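Local coordinates for aspartyl-tRNA synthetase 2 (Thermus thermophilus, PDB 1N9W) that attaches L-aspartate, activated with ATP as Asp-AMP, to both tRNA(Asp) and tRNA(Asn) as a homodimeric, non-discriminating class II aminoacyl-tRNA synthetase, at the interface of chains A and B. Numbering follows the deposited sequence. Chains: chain A/B, aspartyl-tRNA synthetase 2.

Contact 1: the interface of chains A and B. Residues chain A 2, 4, 6, 19, 38-39, 122, 126; chain B 143, 145, 189-192.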
loop_
_atom_site.group_PDB
_atom_site.type_symbol
_atom_site.label_atom_id
_atom_site.label_comp_id
_atom_site.label_asym_id
_atom_site.label_seq_id
_atom_site.Cartn_x
_atom_site.Cartn_y
_atom_site.Cartn_z
ATOM N N ARG A 2 -1.150 -14.042 26.436
ATOM C CA ARG A 2 -0.325 -12.867 26.219
ATOM C C ARG A 2 -1.085 -11.561 26.357
ATOM O O ARG A 2 -2.201 -11.411 25.863
ATOM C CB ARG A 2 0.349 -12.895 24.848
ATOM C CG ARG A 2 1.568 -11.988 24.840
ATOM C CD ARG A 2 1.901 -11.380 23.491
ATOM N NE ARG A 2 2.915 -10.335 23.660
ATOM C CZ ARG A 2 3.521 -9.697 22.664
ATOM N NH1 ARG A 2 3.222 -9.990 21.406
ATOM N NH2 ARG A 2 4.431 -8.768 22.926
ATOM N N LEU A 4 -0.244 -7.296 26.136
ATOM C CA LEU A 4 0.686 -6.225 25.801
ATOM C C LEU A 4 0.760 -5.201 26.931
ATOM O O LEU A 4 -0.219 -4.987 27.651
ATOM C CB LEU A 4 0.239 -5.522 24.519
ATOM C CG LEU A 4 0.274 -6.352 23.236
ATOM C CD1 LEU A 4 -0.463 -5.609 22.127
ATOM C CD2 LEU A 4 1.723 -6.625 22.844
ATOM N N ARG A 6 0.651 -2.016 27.008
ATOM C CA ARG A 6 -0.398 -1.002 26.944
ATOM C C ARG A 6 -1.716 -1.486 27.542
ATOM O O ARG A 6 -2.575 -0.681 27.901
ATOM C CB ARG A 6 -0.650 -0.572 25.493
ATOM C CG ARG A 6 -1.404 -1.608 24.651
ATOM C CD ARG A 6 -2.029 -0.995 23.389
ATOM N NE ARG A 6 -1.026 -0.493 22.447
ATOM C CZ ARG A 6 -0.712 -1.085 21.298
ATOM N NH1 ARG A 6 -1.324 -2.207 20.935
ATOM N NH2 ARG A 6 0.217 -0.555 20.518
ATOM N N LEU A 19 5.624 -10.810 26.358
ATOM C CA LEU A 19 6.590 -11.216 25.343
ATOM C C LEU A 19 7.247 -9.925 24.890
ATOM O O LEU A 19 6.561 -8.943 24.621
ATOM C CB LEU A 19 5.907 -11.891 24.155
ATOM C CG LEU A 19 5.459 -13.336 24.365
ATOM C CD1 LEU A 19 4.743 -13.835 23.115
ATOM C CD2 LEU A 19 6.672 -14.205 24.674
ATOM N N ASP A 38 7.883 -4.336 24.621
ATOM C CA ASP A 38 7.199 -5.026 23.538
ATOM C C ASP A 38 6.762 -3.929 22.562
ATOM O O ASP A 38 7.059 -2.751 22.788
ATOM C CB ASP A 38 6.012 -5.869 24.050
ATOM C CG ASP A 38 4.908 -5.037 24.662
ATOM O OD1 ASP A 38 4.038 -5.628 25.332
ATOM O OD2 ASP A 38 4.895 -3.803 24.472
ATOM N N ARG A 39 6.074 -4.304 21.488
ATOM C CA ARG A 39 5.640 -3.337 20.477
ATOM C C ARG A 39 4.704 -2.237 20.987
ATOM O O ARG A 39 4.436 -1.282 20.266
ATOM C CB ARG A 39 4.971 -4.070 19.302
ATOM C CG ARG A 39 3.661 -4.780 19.640
ATOM C CD ARG A 39 2.965 -5.258 18.366
ATOM N NE ARG A 39 1.675 -5.910 18.616
ATOM C CZ ARG A 39 1.533 -7.167 19.030
ATOM N NH1 ARG A 39 2.605 -7.923 19.242
ATOM N NH2 ARG A 39 0.322 -7.663 19.238
ATOM N N ARG A 122 11.579 3.899 16.609
ATOM C CA ARG A 122 10.503 3.314 15.805
ATOM C C ARG A 122 9.215 4.148 15.775
ATOM O O ARG A 122 8.388 3.977 14.879
ATOM C CB ARG A 122 10.180 1.902 16.315
ATOM C CG ARG A 122 9.478 1.890 17.669
ATOM C CD ARG A 122 9.335 0.498 18.283
ATOM N NE ARG A 122 8.598 0.587 19.548
ATOM C CZ ARG A 122 8.418 -0.419 20.403
ATOM N NH1 ARG A 122 8.926 -1.620 20.150
ATOM N NH2 ARG A 122 7.720 -0.219 21.513
ATOM N N LYS A 126 6.014 4.162 12.977
ATOM C CA LYS A 126 4.683 3.707 13.345
ATOM C C LYS A 126 3.694 4.798 12.938
ATOM O O LYS A 126 2.600 4.503 12.465
ATOM C CB LYS A 126 4.629 3.445 14.856
ATOM C CG LYS A 126 3.678 2.327 15.278
ATOM C CD LYS A 126 2.250 2.798 15.419
ATOM C CE LYS A 126 1.398 1.726 16.094
ATOM N NZ LYS A 126 1.398 0.438 15.343
ATOM N N ASP B 143 -2.590 -6.131 14.744
ATOM C CA ASP B 143 -1.480 -5.307 15.197
ATOM C C ASP B 143 -0.203 -5.326 14.362
ATOM O O ASP B 143 0.878 -5.028 14.880
ATOM C CB ASP B 143 -1.122 -5.659 16.643
ATOM C CG ASP B 143 -1.541 -4.579 17.621
ATOM O OD1 ASP B 143 -2.753 -4.283 17.691
ATOM O OD2 ASP B 143 -0.654 -4.031 18.313
ATOM N N THR B 145 2.405 -3.898 11.566
ATOM C CA THR B 145 2.774 -2.545 11.169
ATOM C C THR B 145 3.350 -2.580 9.743
ATOM O O THR B 145 4.306 -3.306 9.469
ATOM C CB THR B 145 3.824 -1.930 12.139
ATOM O OG1 THR B 145 3.214 -1.698 13.415
ATOM C CG2 THR B 145 4.358 -0.609 11.599
ATOM N N VAL B 189 11.693 -4.878 15.760
ATOM C CA VAL B 189 11.232 -3.529 16.058
ATOM C C VAL B 189 9.730 -3.500 16.334
ATOM O O VAL B 189 9.286 -2.939 17.339
ATOM C CB VAL B 189 11.572 -2.567 14.886
ATOM C CG1 VAL B 189 11.064 -1.159 15.184
ATOM C CG2 VAL B 189 13.084 -2.545 14.650
ATOM N N PHE B 190 8.952 -4.129 15.457
ATOM C CA PHE B 190 7.492 -4.144 15.590
ATOM C C PHE B 190 6.865 -5.517 15.828
ATOM O O PHE B 190 5.645 -5.627 15.949
ATOM C CB PHE B 190 6.869 -3.506 14.344
ATOM C CG PHE B 190 7.169 -2.037 14.194
ATOM C CD1 PHE B 190 6.802 -1.137 15.187
ATOM C CD2 PHE B 190 7.792 -1.551 13.040
ATOM C CE1 PHE B 190 7.045 0.228 15.042
ATOM C CE2 PHE B 190 8.041 -0.184 12.883
ATOM C CZ PHE B 190 7.669 0.709 13.886
ATOM N N GLU B 191 7.698 -6.554 15.883
ATOM C CA GLU B 191 7.233 -7.926 16.134
ATOM C C GLU B 191 6.426 -8.547 14.992
ATOM O O GLU B 191 6.580 -9.732 14.684
ATOM C CB GLU B 191 6.385 -7.971 17.418
ATOM C CG GLU B 191 7.126 -7.636 18.719
ATOM C CD GLU B 191 6.197 -7.602 19.935
ATOM O OE1 GLU B 191 5.207 -8.371 19.957
ATOM O OE2 GLU B 191 6.466 -6.822 20.877
ATOM N N ARG B 192 5.562 -7.743 14.378
ATOM C CA ARG B 192 4.703 -8.191 13.278
ATOM C C ARG B 192 4.658 -7.099 12.221
ATOM O O ARG B 192 4.198 -5.986 12.489
ATOM C CB ARG B 192 3.288 -8.453 13.814
ATOM C CG ARG B 192 3.272 -9.443 14.939
ATOM C CD ARG B 192 2.270 -9.053 15.996
ATOM N NE ARG B 192 0.939 -9.504 15.682
ATOM C CZ ARG B 192 0.479 -10.723 15.941
ATOM N NH1 ARG B 192 1.255 -11.624 16.526
ATOM N NH2 ARG B 192 -0.772 -11.043 15.614
HETATM O O HOH W 1 1.182 -2.262 18.731
#
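Two carboxylates of chain B, B:Glu191 and B:Asp143, are held by arginines from the N-terminal region of chain A, which carries the OB-fold anticodon-binding domain, so this part of the patch ties that region to the catalytic domain of the partner in the homodimer. A:Arg39 is central. Its CG sits in the crowded position between backbone N and carbonyl carbon (chi1 66°), and from there the chain runs extended between the two acids, crossing B:Glu191 at about a right angle and B:Asp143 obliquely. Its NE gives a nearly straight bond to B:Asp143 OD2 at 3.0 Å, in the guanidinium plane and on the anti lone pair. NH1 of A:Arg39 turns to B:Glu191 OE1 at 2.7 Å through a strongly bent bond (122° at H), meeting the carboxylate from above its plane. The backbone N of A:Arg39 takes the other oxygen, B:Glu191 OE2, at 2.6 Å, also from above. The guanidinium is sandwiched: A:Leu4 CD2 lies over the centre of one face, B:Arg192 CD near the rim of the other. A:Arg2 comes tip to tip with B:Glu191, the two planes only 27° apart, and NH1 and NH2 both point at the syn lone pair of OE1; the NH1 bond is 2.9 Å. OE1 thus accepts from three arginine N-H groups, which would be expected to favour the charged carboxylate. A:Leu4 CD2 and A:Leu19 CB cover opposite faces of the A:Arg2 guanidinium and should limit its tilt. Further along, A:Arg122 slides antiparallel past B:Val189 and B:Phe190, its CB 3.4 Å from B:Val189 CG1. NH1 meets B:Val189 O nearly along the C=O axis, while NH2 hydrogen-bonds A:Asp38 O, in plane and on a lone pair, which should steady the end of strand 31-38 just before A:Arg39. A:Arg6, bent at chi3, brings NH1 to the syn side of B:Asp143 OD2 at 3.3 Å, and a water bridges A:Arg6 NH2 to the same oxygen, 2.6 Å from B:Asp143 OD2.

Contact 2: the interface of chains A and B. Residues chain A 132, 136, 146, 148, 196; chain B 132, 136, 146, 148, 196, 215.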
loop_
_atom_site.group_PDB
_atom_site.type_symbol
_atom_site.label_atom_id
_atom_site.label_comp_id
_atom_site.label_asym_id
_atom_site.label_seq_id
_atom_site.Cartn_x
_atom_site.Cartn_y
_atom_site.Cartn_z
ATOM N N VAL A 132 -0.266 6.668 6.175
ATOM C CA VAL A 132 -0.562 5.983 4.915
ATOM C C VAL A 132 -1.907 5.252 4.986
ATOM O O VAL A 132 -2.657 5.237 4.005
ATOM C CB VAL A 132 0.582 4.997 4.538
ATOM C CG1 VAL A 132 0.367 4.432 3.139
ATOM C CG2 VAL A 132 1.909 5.726 4.612
ATOM N N ARG A 136 -4.923 5.931 2.261
ATOM C CA ARG A 136 -5.655 4.982 1.449
ATOM C C ARG A 136 -7.143 4.940 1.813
ATOM O O ARG A 136 -8.003 4.860 0.931
ATOM C CB ARG A 136 -5.064 3.575 1.566
ATOM C CG ARG A 136 -3.639 3.430 1.048
ATOM C CD ARG A 136 -3.328 1.959 0.773
ATOM N NE ARG A 136 -1.894 1.718 0.585
ATOM C CZ ARG A 136 -1.047 1.430 1.567
ATOM N NH1 ARG A 136 -1.486 1.338 2.823
ATOM N NH2 ARG A 136 0.236 1.244 1.291
ATOM N N GLU A 146 -6.578 1.896 -5.949
ATOM C CA GLU A 146 -5.128 1.907 -5.746
ATOM C C GLU A 146 -4.526 1.133 -6.926
ATOM O O GLU A 146 -5.067 0.102 -7.322
ATOM C CB GLU A 146 -4.749 1.212 -4.439
ATOM C CG GLU A 146 -3.253 0.944 -4.286
ATOM C CD GLU A 146 -2.890 0.377 -2.914
ATOM O OE1 GLU A 146 -3.717 -0.372 -2.344
ATOM O OE2 GLU A 146 -1.779 0.677 -2.415
ATOM N N PHE A 148 -0.733 -0.196 -9.164
ATOM C CA PHE A 148 0.671 -0.551 -9.001
ATOM C C PHE A 148 1.337 -0.490 -10.357
ATOM O O PHE A 148 1.110 -1.341 -11.217
ATOM C CB PHE A 148 0.787 -1.948 -8.385
ATOM C CG PHE A 148 -0.052 -2.127 -7.153
ATOM C CD1 PHE A 148 -1.402 -2.442 -7.263
ATOM C CD2 PHE A 148 0.489 -1.922 -5.886
ATOM C CE1 PHE A 148 -2.199 -2.556 -6.129
ATOM C CE2 PHE A 148 -0.308 -2.036 -4.742
ATOM C CZ PHE A 148 -1.647 -2.349 -4.863
ATOM N N VAL A 196 1.207 4.196 -3.720
ATOM C CA VAL A 196 2.131 4.400 -2.600
ATOM C C VAL A 196 3.394 3.638 -2.979
ATOM O O VAL A 196 3.388 2.409 -3.004
ATOM C CB VAL A 196 1.601 3.782 -1.283
ATOM C CG1 VAL A 196 2.603 4.040 -0.155
ATOM C CG2 VAL A 196 0.247 4.346 -0.941
ATOM N N VAL B 132 -5.667 -6.623 -1.973
ATOM C CA VAL B 132 -4.603 -5.985 -1.209
ATOM C C VAL B 132 -5.177 -5.192 -0.031
ATOM O O VAL B 132 -4.574 -5.144 1.050
ATOM C CB VAL B 132 -3.767 -5.067 -2.131
ATOM C CG1 VAL B 132 -2.744 -4.290 -1.326
ATOM C CG2 VAL B 132 -3.074 -5.911 -3.195
ATOM N N ARG B 136 -4.093 -5.780 3.954
ATOM C CA ARG B 136 -3.673 -4.798 4.950
ATOM C C ARG B 136 -4.630 -4.671 6.144
ATOM O O ARG B 136 -4.188 -4.457 7.275
ATOM C CB ARG B 136 -3.493 -3.419 4.299
ATOM C CG ARG B 136 -2.483 -3.366 3.155
ATOM C CD ARG B 136 -1.871 -1.960 3.047
ATOM N NE ARG B 136 -1.099 -1.734 1.818
ATOM C CZ ARG B 136 -1.632 -1.430 0.640
ATOM N NH1 ARG B 136 -2.951 -1.307 0.519
ATOM N NH2 ARG B 136 -0.847 -1.249 -0.421
ATOM N N GLU B 146 2.744 -1.804 8.842
ATOM C CA GLU B 146 3.200 -1.737 7.454
ATOM C C GLU B 146 4.557 -1.050 7.417
ATOM O O GLU B 146 4.759 -0.020 8.065
ATOM C CB GLU B 146 2.199 -0.962 6.585
ATOM C CG GLU B 146 2.671 -0.691 5.149
ATOM C CD GLU B 146 1.535 -0.325 4.198
ATOM O OE1 GLU B 146 0.593 0.378 4.624
ATOM O OE2 GLU B 146 1.596 -0.730 3.014
ATOM N N PHE B 148 8.213 0.006 4.918
ATOM C CA PHE B 148 8.685 0.366 3.593
ATOM C C PHE B 148 10.204 0.244 3.578
ATOM O O PHE B 148 10.904 1.078 4.151
ATOM C CB PHE B 148 8.253 1.799 3.276
ATOM C CG PHE B 148 6.788 2.046 3.522
ATOM C CD1 PHE B 148 6.325 2.388 4.789
ATOM C CD2 PHE B 148 5.863 1.878 2.499
ATOM C CE1 PHE B 148 4.964 2.542 5.033
ATOM C CE2 PHE B 148 4.498 2.030 2.733
ATOM C CZ PHE B 148 4.049 2.367 3.999
ATOM N N VAL B 196 3.970 -4.361 0.958
ATOM C CA VAL B 196 3.387 -4.513 -0.361
ATOM C C VAL B 196 4.302 -3.775 -1.309
ATOM O O VAL B 196 4.296 -2.547 -1.350
ATOM C CB VAL B 196 2.003 -3.855 -0.422
ATOM C CG1 VAL B 196 1.454 -3.923 -1.833
ATOM C CG2 VAL B 196 1.074 -4.525 0.573
ATOM N N LEU B 215 4.065 -7.901 -8.064
ATOM C CA LEU B 215 3.644 -7.377 -6.771
ATOM C C LEU B 215 3.702 -8.488 -5.730
ATOM O O LEU B 215 3.087 -9.542 -5.895
ATOM C CB LEU B 215 2.215 -6.830 -6.870
ATOM C CG LEU B 215 1.674 -6.043 -5.677
ATOM C CD1 LEU B 215 2.571 -4.850 -5.401
ATOM C CD2 LEU B 215 0.253 -5.584 -5.963
#
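Helix 119-141 of each chain meets its counterpart through A:Arg136 and B:Arg136 and, through the same arginines, the short strand 145-146 of the partner; the loop residues A:Phe148 and B:Phe148 pack against strand 192-198 of the other chain, and A:Phe148 also against strand 215-222 of chain B. A:Arg136 and B:Arg136 cross at about a right angle, yet their guanidiniums stack face to face, the planes 8° apart. Their opposite faces are covered near the rim by A:Val132 CG1 and B:Val132 CG1, each from the same helix as its arginine. Four charged groups form a closed cluster that should offset the repulsion between the stacked cations. A:Arg136 grips B:Glu146 end-on, NH1 to the syn lone pair of OE1 at 2.9 Å and NH2 to OE2 at 3.0 Å, the latter from above the carboxylate plane. The reciprocal pair uses the same nitrogens, with B:Arg136 NH2 2.9 Å from A:Glu146 OE2. Each NE also turns back to A:Glu146 or B:Glu146 of its own chain, A:Arg136 NE lying 3.2 Å from A:Glu146 OE2, so each OE2 accepts from both arginines. The glutamates reach in extended, CG anti to the backbone N (chi1 169° in A:Glu146). An alanine in place of A:Arg136 would remove the two-pronged grip on B:Glu146, the intrachain bond to A:Glu146 and the stacking partner of B:Arg136, and would probably leave B:Glu146 less firmly oriented and loosen the centre of the dimer. Beside the charges lies an apolar margin. A:Phe148 presents its ring face to B:Leu215, which crosses it at about a right angle, while A:Phe148 CE2 touches B:Val196 CG1 at 3.9 Å. B:Leu215, CG anti to the backbone N, sets CD2 over the ring centre of A:Phe148, 3.5 Å from the centroid.

The centres of contact 1 and contact 2 lie about 20 Å apart on one two-fold symmetric interface. Helix 119-141 of chain A serves both, A:Arg122 and A:Lys126 in contact 1 and A:Val132 and A:Arg136 further along in contact 2. Strands 145-146 and 192-198 of chain B likewise supply residues to each. Contact 2 gathers largely the same residues from both subunits and so sits near the symmetry axis, whereas contact 1 is peripheral and has a twin with the chains exchanged. The core pairs catalytic domains, and the flank adds the N-terminal tRNA-binding region of one subunit, which it probably holds against the partner.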